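Local coordinates for protein STM4351 (Salmonella enterica, PDB 2Y7I) that binds arginine with high specificity in the periplasm, as a member of the bacterial solute-binding protein 3 family, at residues 4-9 with 200-205; 12-15 with 21-24; 41-46 with 207-212; 96-101 with 147-152; 108-113 with 175-180. All coordinates share one frame; numbering follows the deposited sequence. Where two conformers were deposited one is given.

Contact 1: 4-9 with 200-205; sequences SARTLH and DALLQE. With ZN (zinc ion), chain E.
Leu-202 is the first residue of helix 200-214 to reach strand 7-12, and it does so with one methyl. Its CD2 lies 3.8 Å from CD1 of Leu-8, the two side chains running obliquely past one another. Leu-8 is buried, and its CG stands anti to the backbone N (chi1 -161°), a setting that carries CD1 out from the strand to the helix. Met-43 also packs on Leu-202, and Val-195 backs it from strand 194-195.

One turn further along, Glu-205 turns the contact ionic. Its carboxylate meets the guanidinium of Arg-6 head-on in a two-pronged salt bridge: NH1 of Arg-6 gives a nearly straight bond of 2.7 Å to OE2 of Glu-205, on the syn lone pair of that oxygen, while NH2 of Arg-6 reaches OE1 of Glu-205 at 2.9 Å, also on the syn side but tilted out of the carboxylate plane. The two flat groups are 17° from coplanar, and two bonds to two different oxygens fix the rotation of both.

On the strand, His-9 binds a zinc ion through ND1 at 2.1 Å, with Asp-67 and a water as further ligands. Here helix 200-214, late in the chain, packs beside strand 7-12, the middle strand of the parallel sheet, as in the two-lobed periplasmic binding protein fold, where the chain's end returns to the lobe in which it began.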
# COMPACT_ATOMS: atom_id res chain seq x y z
N SER A 4 15.52 -13.90 23.58
CA SER A 4 14.77 -14.09 22.34
C SER A 4 14.34 -12.72 21.83
O SER A 4 14.32 -11.74 22.59
CB SER A 4 13.53 -14.95 22.59
OG SER A 4 12.57 -14.27 23.38
N ALA A 5 14.00 -12.64 20.54
CA ALA A 5 13.42 -11.42 19.99
C ALA A 5 12.05 -11.23 20.63
O ALA A 5 11.40 -12.21 21.01
CB ALA A 5 13.29 -11.52 18.48
N ARG A 6 11.62 -9.98 20.78
CA ARG A 6 10.26 -9.70 21.22
C ARG A 6 9.27 -10.43 20.30
O ARG A 6 9.51 -10.54 19.09
CB ARG A 6 9.98 -8.19 21.27
CG ARG A 6 9.97 -7.49 19.92
CD ARG A 6 9.87 -5.96 20.03
NE ARG A 6 8.54 -5.50 20.45
CZ ARG A 6 8.02 -4.33 20.10
NH1 ARG A 6 8.69 -3.50 19.31
NH2 ARG A 6 6.81 -3.98 20.53
N THR A 7 8.20 -10.95 20.88
CA THR A 7 7.22 -11.72 20.13
C THR A 7 5.84 -11.11 20.30
O THR A 7 5.32 -11.01 21.41
CB THR A 7 7.23 -13.22 20.55
OG1 THR A 7 8.52 -13.78 20.31
CG2 THR A 7 6.20 -14.02 19.74
N LEU A 8 5.27 -10.70 19.17
CA LEU A 8 3.95 -10.11 19.13
C LEU A 8 2.91 -11.21 18.91
O LEU A 8 2.96 -11.95 17.91
CB LEU A 8 3.90 -9.07 18.00
CG LEU A 8 2.82 -8.00 17.95
CD1 LEU A 8 2.77 -7.21 19.27
CD2 LEU A 8 3.11 -7.05 16.78
N HIS A 9 1.99 -11.34 19.87
CA HIS A 9 1.00 -12.42 19.86
C HIS A 9 -0.29 -11.92 19.21
O HIS A 9 -0.94 -11.02 19.74
CB HIS A 9 0.74 -12.94 21.28
CG HIS A 9 1.98 -13.42 21.98
ND1 HIS A 9 2.73 -12.61 22.81
CD2 HIS A 9 2.60 -14.62 21.98
CE1 HIS A 9 3.76 -13.30 23.28
NE2 HIS A 9 3.70 -14.52 22.79
N ASP A 200 -1.37 2.60 23.36
CA ASP A 200 -0.99 3.51 22.28
C ASP A 200 0.43 3.33 21.75
O ASP A 200 0.67 3.54 20.56
CB ASP A 200 -1.20 4.98 22.67
CG ASP A 200 -1.02 5.92 21.48
OD1 ASP A 200 -1.88 5.89 20.57
OD2 ASP A 200 -0.01 6.65 21.44
N ALA A 201 1.37 2.96 22.62
CA ALA A 201 2.77 2.78 22.19
C ALA A 201 2.86 1.63 21.19
O ALA A 201 3.51 1.75 20.14
CB ALA A 201 3.68 2.53 23.39
N LEU A 202 2.19 0.53 21.50
CA LEU A 202 2.14 -0.57 20.57
C LEU A 202 1.40 -0.16 19.29
O LEU A 202 1.86 -0.44 18.19
CB LEU A 202 1.49 -1.79 21.23
CG LEU A 202 1.36 -3.12 20.48
CD1 LEU A 202 0.07 -3.16 19.74
CD2 LEU A 202 2.54 -3.38 19.54
N LEU A 203 0.24 0.49 19.44
CA LEU A 203 -0.54 0.89 18.26
C LEU A 203 0.28 1.76 17.31
O LEU A 203 0.25 1.54 16.09
CB LEU A 203 -1.81 1.63 18.69
CG LEU A 203 -2.72 2.16 17.59
CD1 LEU A 203 -3.36 1.02 16.82
CD2 LEU A 203 -3.78 3.04 18.22
N GLN A 204 1.00 2.74 17.85
CA GLN A 204 1.80 3.64 17.01
C GLN A 204 3.01 2.95 16.35
O GLN A 204 3.42 3.32 15.26
CB GLN A 204 2.21 4.92 17.75
CG GLN A 204 1.03 5.83 18.19
CD GLN A 204 -0.20 5.79 17.26
OE1 GLN A 204 -0.09 5.80 16.03
NE2 GLN A 204 -1.38 5.74 17.87
N GLU A 205 3.55 1.93 17.02
CA GLU A 205 4.59 1.11 16.43
C GLU A 205 4.03 0.37 15.23
O GLU A 205 4.67 0.30 14.18
CB GLU A 205 5.09 0.08 17.42
CG GLU A 205 6.17 0.54 18.34
CD GLU A 205 6.83 -0.65 19.02
OE1 GLU A 205 6.25 -1.16 20.00
OE2 GLU A 205 7.89 -1.09 18.54
ZN ZN E . 2.33 -10.82 23.76
O HOH W 1 0.54 -11.50 24.74

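Contact 2: 12-15 with 21-24; sequences TSAT and FVDA. With ZN (zinc ion), chain F; ARG (arginine), chain C.
This is a local contact of mixed backbone and small apolar side chains, in which a loop leaving strand 7-12 meets the small antiparallel hairpin of strands 21-22 and 28-29 beside the arginine pocket. Ala-14 carries it. Its CB points at the hairpin and sits 3.9 Å from CG2 of Val-22.

The carbonyl of Ala-14 works twice. Its O accepts a nearly straight CA-H...O contact from CA of Phe-21, 3.5 Å away, and a hydrogen bond from water 2 at 2.7 Å. That water in turn accepts from the backbone N of Val-22, so the loop and the hairpin are joined by a water bridge as well as by direct touch.

Ala-14 is the centre of an inverse gamma turn, closed by the 2.9 Å bond from N of Thr-15 to O of Ser-13. The same carbonyl O of Ser-13 takes a hydrogen bond from NH2 of the bound arginine, also 2.9 Å long. Thr-15 OG1 bonds Glu-118, whose carboxylate also holds the ligand; Asp-160 and Glu-20 also hydrogen-bond the bound arginine.

In the loop that joins the two hairpin strands, Asp-23 binds another zinc ion through OD2, with Asp-25 as a further ligand. The tight turn after the first strand thus presents a main-chain oxygen to the ligand's guanidinium group, and belongs to the ligand cleft of a family 3 solute-binding protein.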
# COMPACT_ATOMS: atom_id res chain seq x y z
N THR A 12 -6.44 -14.61 15.77
CA THR A 12 -7.16 -14.63 14.50
C THR A 12 -8.16 -15.80 14.48
O THR A 12 -8.18 -16.65 15.38
CB THR A 12 -6.21 -14.72 13.27
OG1 THR A 12 -6.92 -14.34 12.09
CG2 THR A 12 -5.65 -16.13 13.09
N SER A 13 -8.99 -15.83 13.44
CA SER A 13 -9.91 -16.93 13.19
C SER A 13 -9.66 -17.43 11.78
O SER A 13 -10.13 -16.83 10.81
CB SER A 13 -11.36 -16.48 13.32
OG SER A 13 -12.21 -17.60 13.20
N ALA A 14 -8.92 -18.54 11.69
CA ALA A 14 -8.43 -19.07 10.42
C ALA A 14 -9.47 -19.93 9.69
O ALA A 14 -9.19 -21.07 9.31
CB ALA A 14 -7.14 -19.85 10.66
N THR A 15 -10.64 -19.34 9.47
CA THR A 15 -11.81 -19.98 8.87
C THR A 15 -12.17 -19.30 7.55
O THR A 15 -13.23 -19.57 6.96
CB THR A 15 -13.03 -19.81 9.81
OG1 THR A 15 -13.19 -18.41 10.14
CG2 THR A 15 -12.83 -20.59 11.10
N PHE A 21 -6.40 -18.86 6.92
CA PHE A 21 -6.89 -20.22 6.84
C PHE A 21 -5.76 -21.20 7.15
O PHE A 21 -4.61 -20.78 7.37
CB PHE A 21 -7.54 -20.50 5.47
CG PHE A 21 -6.59 -20.44 4.30
CD1 PHE A 21 -6.22 -19.21 3.74
CD2 PHE A 21 -6.10 -21.61 3.73
CE1 PHE A 21 -5.37 -19.16 2.64
CE2 PHE A 21 -5.24 -21.57 2.64
CZ PHE A 21 -4.87 -20.33 2.09
N VAL A 22 -6.09 -22.48 7.20
CA VAL A 22 -5.13 -23.50 7.60
C VAL A 22 -4.79 -24.32 6.36
O VAL A 22 -5.68 -24.75 5.63
CB VAL A 22 -5.71 -24.40 8.73
CG1 VAL A 22 -4.67 -25.38 9.23
CG2 VAL A 22 -6.17 -23.53 9.90
N ASP A 23 -3.50 -24.48 6.09
CA ASP A 23 -3.07 -25.27 4.94
C ASP A 23 -2.94 -26.74 5.32
O ASP A 23 -3.28 -27.13 6.45
CB ASP A 23 -1.74 -24.74 4.36
CG ASP A 23 -0.58 -24.91 5.31
OD1 ASP A 23 -0.68 -25.66 6.31
OD2 ASP A 23 0.47 -24.29 5.05
N ALA A 24 -2.40 -27.54 4.40
CA ALA A 24 -2.33 -28.99 4.53
C ALA A 24 -1.52 -29.51 5.73
O ALA A 24 -1.82 -30.58 6.26
CB ALA A 24 -1.83 -29.62 3.23
ZN ZN F . 2.20 -25.50 5.21
N ARG C . -15.28 -8.74 7.40
CA ARG C . -16.35 -9.32 8.27
C ARG C . -16.39 -8.58 9.61
O ARG C . -17.18 -8.93 10.48
CB ARG C . -16.11 -10.83 8.51
CG ARG C . -14.72 -11.16 9.07
CD ARG C . -14.57 -12.64 9.43
NE ARG C . -13.16 -12.97 9.63
CZ ARG C . -12.69 -14.17 9.98
NH1 ARG C . -13.52 -15.20 10.19
NH2 ARG C . -11.40 -14.33 10.12
OXT ARG C . -15.61 -7.63 9.84
O HOH W 2 -9.03 -23.17 7.68

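Contact 3: 41-46 with 207-212; sequences KEMQAE and NAALDK
Glu-42, on the last turn of helix 31-42, bends over Ala-209 and ends against Lys-212 of helix 200-214. Its CB rests 3.7 Å from CB of Ala-209, methylene on methyl, where the two backbones come nearest. CG passes the carbonyl O of Ala-209 at 4.2 Å. A bend at chi2 (-64°) then swings the carboxylate across toward Lys-212, and CD lies 4.1 Å from both CB and CD of Lys-212. At the tip, OE1 of Glu-42 meets the aliphatic part of that lysine, 3.6 Å from its CD. The two side chains pass at a slant, and NZ of Lys-212 remains 4.6 Å from OE1, an attraction between opposite charges that falls short of a salt bridge.

The methyl of Ala-209 has a second neighbour in Met-43, whose CG stands 3.9 Å away. Beyond it, the methionine chain runs over Glu-205 and Ile-206 of the same helix and touches Leu-8 of strand 7-12. Gln-44, at positive phi, then ends helix 31-42 in a Schellman motif.

On another side of helix 200-214 the second subunit arrives: Lys-214 of that subunit hydrogen-bonds the carbonyl O of Asp-211.

The chemistry is therefore graded, with the small alanine letting the two helices approach closely at a buried apolar spot, while at the exposed rim the paired charges add a looser, probably solvent-weakened attraction.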
# COMPACT_ATOMS: atom_id res chain seq x y z
N LYS A 41 8.24 -7.92 11.09
CA LYS A 41 9.61 -7.73 10.58
C LYS A 41 10.05 -6.27 10.72
O LYS A 41 11.16 -6.00 11.19
CB LYS A 41 9.76 -8.23 9.14
CG LYS A 41 11.21 -8.22 8.66
CD LYS A 41 11.38 -8.99 7.36
CE LYS A 41 12.86 -9.09 6.99
NZ LYS A 41 13.08 -9.84 5.72
N GLU A 42 9.18 -5.33 10.35
CA GLU A 42 9.48 -3.89 10.50
C GLU A 42 9.65 -3.49 11.96
O GLU A 42 10.37 -2.54 12.27
CB GLU A 42 8.40 -3.02 9.85
CG GLU A 42 8.40 -3.00 8.33
CD GLU A 42 9.67 -2.39 7.71
OE1 GLU A 42 10.44 -1.72 8.42
OE2 GLU A 42 9.88 -2.61 6.50
N MET A 43 9.00 -4.23 12.85
CA MET A 43 9.08 -3.96 14.29
C MET A 43 10.21 -4.73 14.97
O MET A 43 10.38 -4.65 16.19
CB MET A 43 7.74 -4.29 14.96
CG MET A 43 6.60 -3.34 14.56
SD MET A 43 5.02 -3.78 15.30
CE MET A 43 5.41 -3.75 17.04
N GLN A 44 10.98 -5.47 14.16
CA GLN A 44 12.06 -6.35 14.64
C GLN A 44 11.55 -7.32 15.71
O GLN A 44 12.20 -7.56 16.73
CB GLN A 44 13.27 -5.55 15.11
CG GLN A 44 13.99 -4.87 13.95
CD GLN A 44 15.07 -3.91 14.40
OE1 GLN A 44 14.81 -2.95 15.14
NE2 GLN A 44 16.30 -4.15 13.95
N ALA A 45 10.36 -7.87 15.43
CA ALA A 45 9.67 -8.80 16.32
C ALA A 45 9.35 -10.10 15.60
O ALA A 45 9.23 -10.14 14.38
CB ALA A 45 8.37 -8.17 16.82
N GLU A 46 9.23 -11.16 16.39
CA GLU A 46 8.70 -12.42 15.92
C GLU A 46 7.18 -12.37 16.04
O GLU A 46 6.64 -11.56 16.80
CB GLU A 46 9.26 -13.58 16.74
CG GLU A 46 10.77 -13.84 16.57
CD GLU A 46 11.09 -14.73 15.37
OE1 GLU A 46 10.52 -15.84 15.27
OE2 GLU A 46 11.91 -14.31 14.52
N ASN A 207 1.31 1.20 13.47
CA ASN A 207 1.05 2.20 12.41
C ASN A 207 2.31 2.62 11.65
O ASN A 207 2.28 2.73 10.42
CB ASN A 207 0.34 3.43 12.98
CG ASN A 207 -1.17 3.24 13.04
OD1 ASN A 207 -1.75 2.56 12.20
ND2 ASN A 207 -1.80 3.83 14.05
N ALA A 208 3.40 2.85 12.37
CA ALA A 208 4.66 3.22 11.74
C ALA A 208 5.13 2.09 10.82
O ALA A 208 5.65 2.35 9.73
CB ALA A 208 5.71 3.56 12.77
N ALA A 209 4.94 0.85 11.25
CA ALA A 209 5.30 -0.32 10.45
C ALA A 209 4.40 -0.48 9.21
O ALA A 209 4.89 -0.74 8.11
CB ALA A 209 5.28 -1.58 11.30
N LEU A 210 3.09 -0.31 9.41
CA LEU A 210 2.13 -0.35 8.29
C LEU A 210 2.41 0.72 7.22
O LEU A 210 2.28 0.46 6.02
CB LEU A 210 0.68 -0.24 8.79
CG LEU A 210 0.01 -1.52 9.31
CD1 LEU A 210 -1.32 -1.20 9.95
CD2 LEU A 210 -0.18 -2.55 8.18
N ASP A 211 2.79 1.93 7.65
CA ASP A 211 3.18 3.00 6.72
C ASP A 211 4.26 2.50 5.76
O ASP A 211 4.19 2.75 4.56
CB ASP A 211 3.73 4.22 7.47
CG ASP A 211 2.65 5.02 8.14
OD1 ASP A 211 1.47 4.71 7.96
OD2 ASP A 211 2.99 5.99 8.85
N LYS A 212 5.25 1.82 6.32
CA LYS A 212 6.32 1.24 5.52
C LYS A 212 5.86 0.05 4.69
O LYS A 212 6.15 -0.00 3.49
CB LYS A 212 7.52 0.87 6.41
CG LYS A 212 8.25 2.08 6.95
CD LYS A 212 9.33 1.68 7.94
CE LYS A 212 10.08 2.90 8.44
NZ LYS A 212 10.75 2.63 9.75

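Contact 4: 96-101 with 147-152; sequences VVVTRK and TDLKNN
The apolar layer between helix 142-150 and the mixed five-stranded sheet is where this contact belongs, in the lobe built on strands 95-100, 114-118 and 156-160. Leu-149 supplies the helix side. With chi1 at 176° the leucine extends away from its own N, which brings CD2 to the sheet, where it touches Val-98 at two points: 4.0 Å to the carbonyl O of Val-98 and 4.1 Å to its CG1. The valine and leucine side chains meet at an angle. Val-98 points neither straight at the helix nor away from it, and it is shared, with Ile-164, Trp-167 and Leu-168 of helix 161-168 packing on it too. Val-157 of the adjoining strand touches both Val-98 and Leu-149.

At the outer edge the strand ends in Arg-100, whose CD comes to 4.5 Å from ND2 of Asn-152, a loose touch. The guanidinium has a long, weak ion pair with Glu-155. Asn-152 has positive phi and is the C-prime residue of the Schellman motif that closes the helix, with its N bonded to O of Leu-149 at 3.1 Å.

With the direct contact between the segments resting on a methyl laid against a valine and a peptide oxygen, cohesion here is mainly van der Waals and hydrophobic. It depends on the fit of buried branched chains, and the polar residues at the rim add little direct grip.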
# COMPACT_ATOMS: atom_id res chain seq x y z
N VAL A 96 -21.67 -10.61 -0.05
CA VAL A 96 -22.43 -11.38 -1.02
C VAL A 96 -23.04 -12.62 -0.39
O VAL A 96 -22.54 -13.12 0.63
CB VAL A 96 -21.57 -11.76 -2.27
CG1 VAL A 96 -21.11 -10.51 -3.05
CG2 VAL A 96 -20.38 -12.64 -1.90
N VAL A 97 -24.10 -13.12 -1.01
CA VAL A 97 -24.66 -14.41 -0.66
C VAL A 97 -24.20 -15.40 -1.72
O VAL A 97 -24.15 -15.06 -2.90
CB VAL A 97 -26.21 -14.41 -0.64
CG1 VAL A 97 -26.74 -15.76 -0.12
CG2 VAL A 97 -26.72 -13.27 0.24
N VAL A 98 -23.83 -16.59 -1.29
CA VAL A 98 -23.63 -17.70 -2.22
C VAL A 98 -24.80 -18.67 -2.06
O VAL A 98 -25.19 -18.98 -0.94
CB VAL A 98 -22.26 -18.38 -2.06
CG1 VAL A 98 -22.00 -18.84 -0.58
CG2 VAL A 98 -22.08 -19.50 -3.08
N THR A 99 -25.40 -19.08 -3.18
CA THR A 99 -26.51 -20.03 -3.19
C THR A 99 -26.23 -21.06 -4.27
O THR A 99 -25.26 -20.94 -4.99
CB THR A 99 -27.88 -19.35 -3.48
OG1 THR A 99 -27.98 -19.03 -4.88
CG2 THR A 99 -28.06 -18.07 -2.61
N ARG A 100 -27.09 -22.08 -4.38
CA ARG A 100 -27.05 -22.93 -5.57
C ARG A 100 -27.21 -22.03 -6.80
O ARG A 100 -28.01 -21.10 -6.77
CB ARG A 100 -28.15 -23.98 -5.50
CG ARG A 100 -27.80 -25.19 -4.64
CD ARG A 100 -29.02 -26.07 -4.33
NE ARG A 100 -30.14 -25.86 -5.25
CZ ARG A 100 -31.20 -25.09 -4.99
NH1 ARG A 100 -31.32 -24.45 -3.83
NH2 ARG A 100 -32.16 -24.97 -5.91
N LYS A 101 -26.46 -22.30 -7.86
CA LYS A 101 -26.38 -21.41 -9.02
C LYS A 101 -27.76 -21.22 -9.66
O LYS A 101 -28.44 -22.18 -9.97
CB LYS A 101 -25.38 -21.97 -10.04
CG LYS A 101 -25.22 -21.19 -11.32
CD LYS A 101 -24.16 -21.83 -12.22
CE LYS A 101 -24.59 -23.23 -12.68
NZ LYS A 101 -23.46 -24.02 -13.26
N THR A 147 -20.53 -26.32 4.77
CA THR A 147 -20.96 -27.71 4.88
C THR A 147 -22.48 -27.81 4.93
O THR A 147 -23.08 -28.64 4.24
CB THR A 147 -20.34 -28.39 6.13
OG1 THR A 147 -18.92 -28.32 6.04
CG2 THR A 147 -20.76 -29.86 6.23
N ASP A 148 -23.09 -26.96 5.74
CA ASP A 148 -24.55 -26.93 5.88
C ASP A 148 -25.26 -26.46 4.62
O ASP A 148 -26.38 -26.89 4.34
CB ASP A 148 -24.95 -26.09 7.08
CG ASP A 148 -24.93 -26.89 8.38
OD1 ASP A 148 -24.41 -28.03 8.39
OD2 ASP A 148 -25.45 -26.39 9.39
N LEU A 149 -24.63 -25.56 3.87
CA LEU A 149 -25.15 -25.17 2.56
C LEU A 149 -25.17 -26.36 1.59
O LEU A 149 -26.16 -26.62 0.92
CB LEU A 149 -24.33 -24.01 1.97
CG LEU A 149 -24.66 -23.51 0.55
CD1 LEU A 149 -26.07 -22.94 0.44
CD2 LEU A 149 -23.64 -22.50 0.08
N LYS A 150 -24.06 -27.09 1.55
CA LYS A 150 -23.92 -28.21 0.64
C LYS A 150 -24.84 -29.38 0.95
O LYS A 150 -25.26 -30.10 0.04
CB LYS A 150 -22.46 -28.65 0.57
CG LYS A 150 -21.60 -27.66 -0.22
CD LYS A 150 -20.36 -28.30 -0.80
CE LYS A 150 -19.21 -28.30 0.18
NZ LYS A 150 -17.89 -28.37 -0.55
N ASN A 151 -25.15 -29.54 2.24
CA ASN A 151 -26.07 -30.57 2.73
C ASN A 151 -27.54 -30.13 2.73
O ASN A 151 -28.39 -30.81 3.28
CB ASN A 151 -25.67 -31.01 4.15
CG ASN A 151 -24.47 -31.95 4.16
OD1 ASN A 151 -23.67 -31.96 5.10
ND2 ASN A 151 -24.33 -32.74 3.10
N ASN A 152 -27.81 -28.98 2.10
CA ASN A 152 -29.15 -28.38 2.03
C ASN A 152 -29.82 -27.95 3.34
O ASN A 152 -31.04 -27.79 3.40
CB ASN A 152 -30.12 -29.24 1.19
CG ASN A 152 -30.15 -28.83 -0.26
OD1 ASN A 152 -29.56 -29.50 -1.11
ND2 ASN A 152 -30.80 -27.71 -0.55

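Contact 5: 108-113 with 175-180; sequences ADLKGK and AIMDER
OE1 of Glu-179 takes a 2.7 Å hydrogen bond from water 3, and the same water accepts one from the backbone N of Ala-108 at 3.0 Å. The carboxylate oxygen also accepts from the backbone N of Phe-107, so consecutive peptide N-H groups at the start of the 3-10 segment 108-110 are served by one oxygen, one directly and one through water. The direct distance from OE1 to N of Ala-108 is 4.5 Å, which the water spans. Glu-179 gets there fully stretched, chi1 -175° and chi2 -179°, its carboxylate reaching across to the beginning of the turn.

Next to this polar end is an apolar one. The ends of Leu-110 and Met-177 meet: CD1 of Leu-110 lies 3.6 Å from SD of Met-177 and 4.0 Å from its CE. A bend at chi3 (76°) folds the methionine's methyl back beside the same leucine branch. Both residues are buried; Tyr-104 also packs on Leu-110 and Val-97 on Met-177. After Leu-110 a type II beta turn, with Gly-112 at positive phi, leads to strand 114-118.

The loop before strand 114-118 is thus fastened to the edge of the sheet in two ways, by a sulfur-methyl contact in the interior and by an anionic oxygen at the surface. A negative carboxylate facing N-H groups at the head of a 3-10 turn would be expected to be electrostatically favourable.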
# COMPACT_ATOMS: atom_id res chain seq x y z
N ALA A 108 -34.99 -10.42 -1.53
CA ALA A 108 -36.42 -10.69 -1.55
C ALA A 108 -36.70 -12.16 -1.88
O ALA A 108 -37.59 -12.78 -1.29
CB ALA A 108 -37.16 -9.77 -2.52
N ASP A 109 -35.93 -12.72 -2.82
CA ASP A 109 -36.09 -14.13 -3.21
C ASP A 109 -35.80 -15.08 -2.04
O ASP A 109 -36.29 -16.21 -2.03
CB ASP A 109 -35.16 -14.49 -4.38
CG ASP A 109 -35.51 -13.77 -5.67
OD1 ASP A 109 -36.68 -13.37 -5.86
OD2 ASP A 109 -34.58 -13.62 -6.50
N LEU A 110 -35.01 -14.62 -1.08
CA LEU A 110 -34.66 -15.43 0.08
C LEU A 110 -35.66 -15.34 1.24
O LEU A 110 -35.40 -15.87 2.33
CB LEU A 110 -33.23 -15.09 0.55
CG LEU A 110 -32.14 -15.68 -0.35
CD1 LEU A 110 -30.82 -14.93 -0.13
CD2 LEU A 110 -31.97 -17.16 -0.04
N LYS A 111 -36.80 -14.70 1.00
CA LYS A 111 -37.83 -14.55 2.04
C LYS A 111 -38.19 -15.92 2.66
O LYS A 111 -38.52 -16.86 1.94
CB LYS A 111 -39.09 -13.87 1.46
CG LYS A 111 -40.09 -13.40 2.51
CD LYS A 111 -41.42 -12.97 1.90
CE LYS A 111 -42.48 -12.76 2.98
NZ LYS A 111 -43.84 -12.55 2.40
N GLY A 112 -38.09 -16.02 3.98
CA GLY A 112 -38.46 -17.25 4.70
C GLY A 112 -37.41 -18.34 4.65
O GLY A 112 -37.65 -19.46 5.09
N LYS A 113 -36.23 -18.03 4.13
CA LYS A 113 -35.20 -19.04 3.93
C LYS A 113 -34.07 -18.85 4.93
O LYS A 113 -33.99 -17.81 5.61
CB LYS A 113 -34.67 -19.01 2.48
CG LYS A 113 -35.75 -19.14 1.38
CD LYS A 113 -36.43 -20.51 1.38
CE LYS A 113 -37.48 -20.59 0.26
NZ LYS A 113 -38.23 -21.85 0.32
N ALA A 175 -23.08 -20.15 -6.84
CA ALA A 175 -22.73 -18.86 -7.47
C ALA A 175 -23.02 -17.72 -6.52
O ALA A 175 -23.90 -17.82 -5.66
CB ALA A 175 -23.49 -18.65 -8.79
N ILE A 176 -22.28 -16.63 -6.70
CA ILE A 176 -22.55 -15.39 -6.01
C ILE A 176 -23.90 -14.87 -6.51
O ILE A 176 -24.13 -14.76 -7.73
CB ILE A 176 -21.43 -14.34 -6.23
CG1 ILE A 176 -20.15 -14.72 -5.48
CG2 ILE A 176 -21.91 -12.93 -5.79
CD1 ILE A 176 -18.91 -13.86 -5.86
N MET A 177 -24.78 -14.54 -5.57
CA MET A 177 -26.10 -14.03 -5.86
C MET A 177 -26.02 -12.63 -6.45
O MET A 177 -25.12 -11.86 -6.09
CB MET A 177 -26.96 -14.08 -4.60
CG MET A 177 -28.45 -13.94 -4.84
SD MET A 177 -29.42 -13.99 -3.31
CE MET A 177 -29.08 -12.35 -2.68
N ASP A 178 -26.93 -12.31 -7.36
CA ASP A 178 -26.87 -11.03 -8.05
C ASP A 178 -26.91 -9.81 -7.11
O ASP A 178 -26.08 -8.90 -7.26
CB ASP A 178 -27.93 -10.92 -9.15
CG ASP A 178 -27.55 -11.71 -10.40
OD1 ASP A 178 -26.35 -12.03 -10.56
OD2 ASP A 178 -28.45 -12.01 -11.23
N GLU A 179 -27.84 -9.79 -6.17
CA GLU A 179 -27.94 -8.64 -5.27
C GLU A 179 -26.88 -8.72 -4.19
O GLU A 179 -26.82 -9.71 -3.46
CB GLU A 179 -29.34 -8.51 -4.64
CG GLU A 179 -29.46 -7.23 -3.79
CD GLU A 179 -30.81 -7.04 -3.11
OE1 GLU A 179 -31.70 -7.92 -3.23
OE2 GLU A 179 -30.97 -6.00 -2.44
N ARG A 180 -26.06 -7.68 -4.10
CA ARG A 180 -25.05 -7.57 -3.06
C ARG A 180 -25.50 -6.60 -1.97
O ARG A 180 -26.46 -5.84 -2.16
CB ARG A 180 -23.73 -7.11 -3.67
CG ARG A 180 -23.28 -8.02 -4.79
CD ARG A 180 -21.87 -7.73 -5.25
NE ARG A 180 -21.47 -8.69 -6.28
CZ ARG A 180 -20.22 -8.97 -6.60
NH1 ARG A 180 -19.20 -8.35 -5.99
NH2 ARG A 180 -19.97 -9.86 -7.55
O HOH W 3 -34.30 -7.69 -2.47

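In the fold
The contacts fall into two groups on opposite sides of the chain's centre. Contacts 1 and 3 share helix 200-214 and are stitched together by backbone bonds between Arg-6, Leu-8 and Glu-46; contacts 4 and 5 meet through neighbouring strands 95-100 and 174-176, their centres 11 Å apart. Between the groups, contact 2 lies closest to the middle of the chain, beside the ligand. Each of the outer four combines buried apolar side chains with an exposed margin, but the margins differ: a true salt bridge in contact 1, a looser charge pair in 3, a faint touch in 4, a water bridge in 5. Contact 2 combines a small alanine methyl with main-chain and water-mediated links.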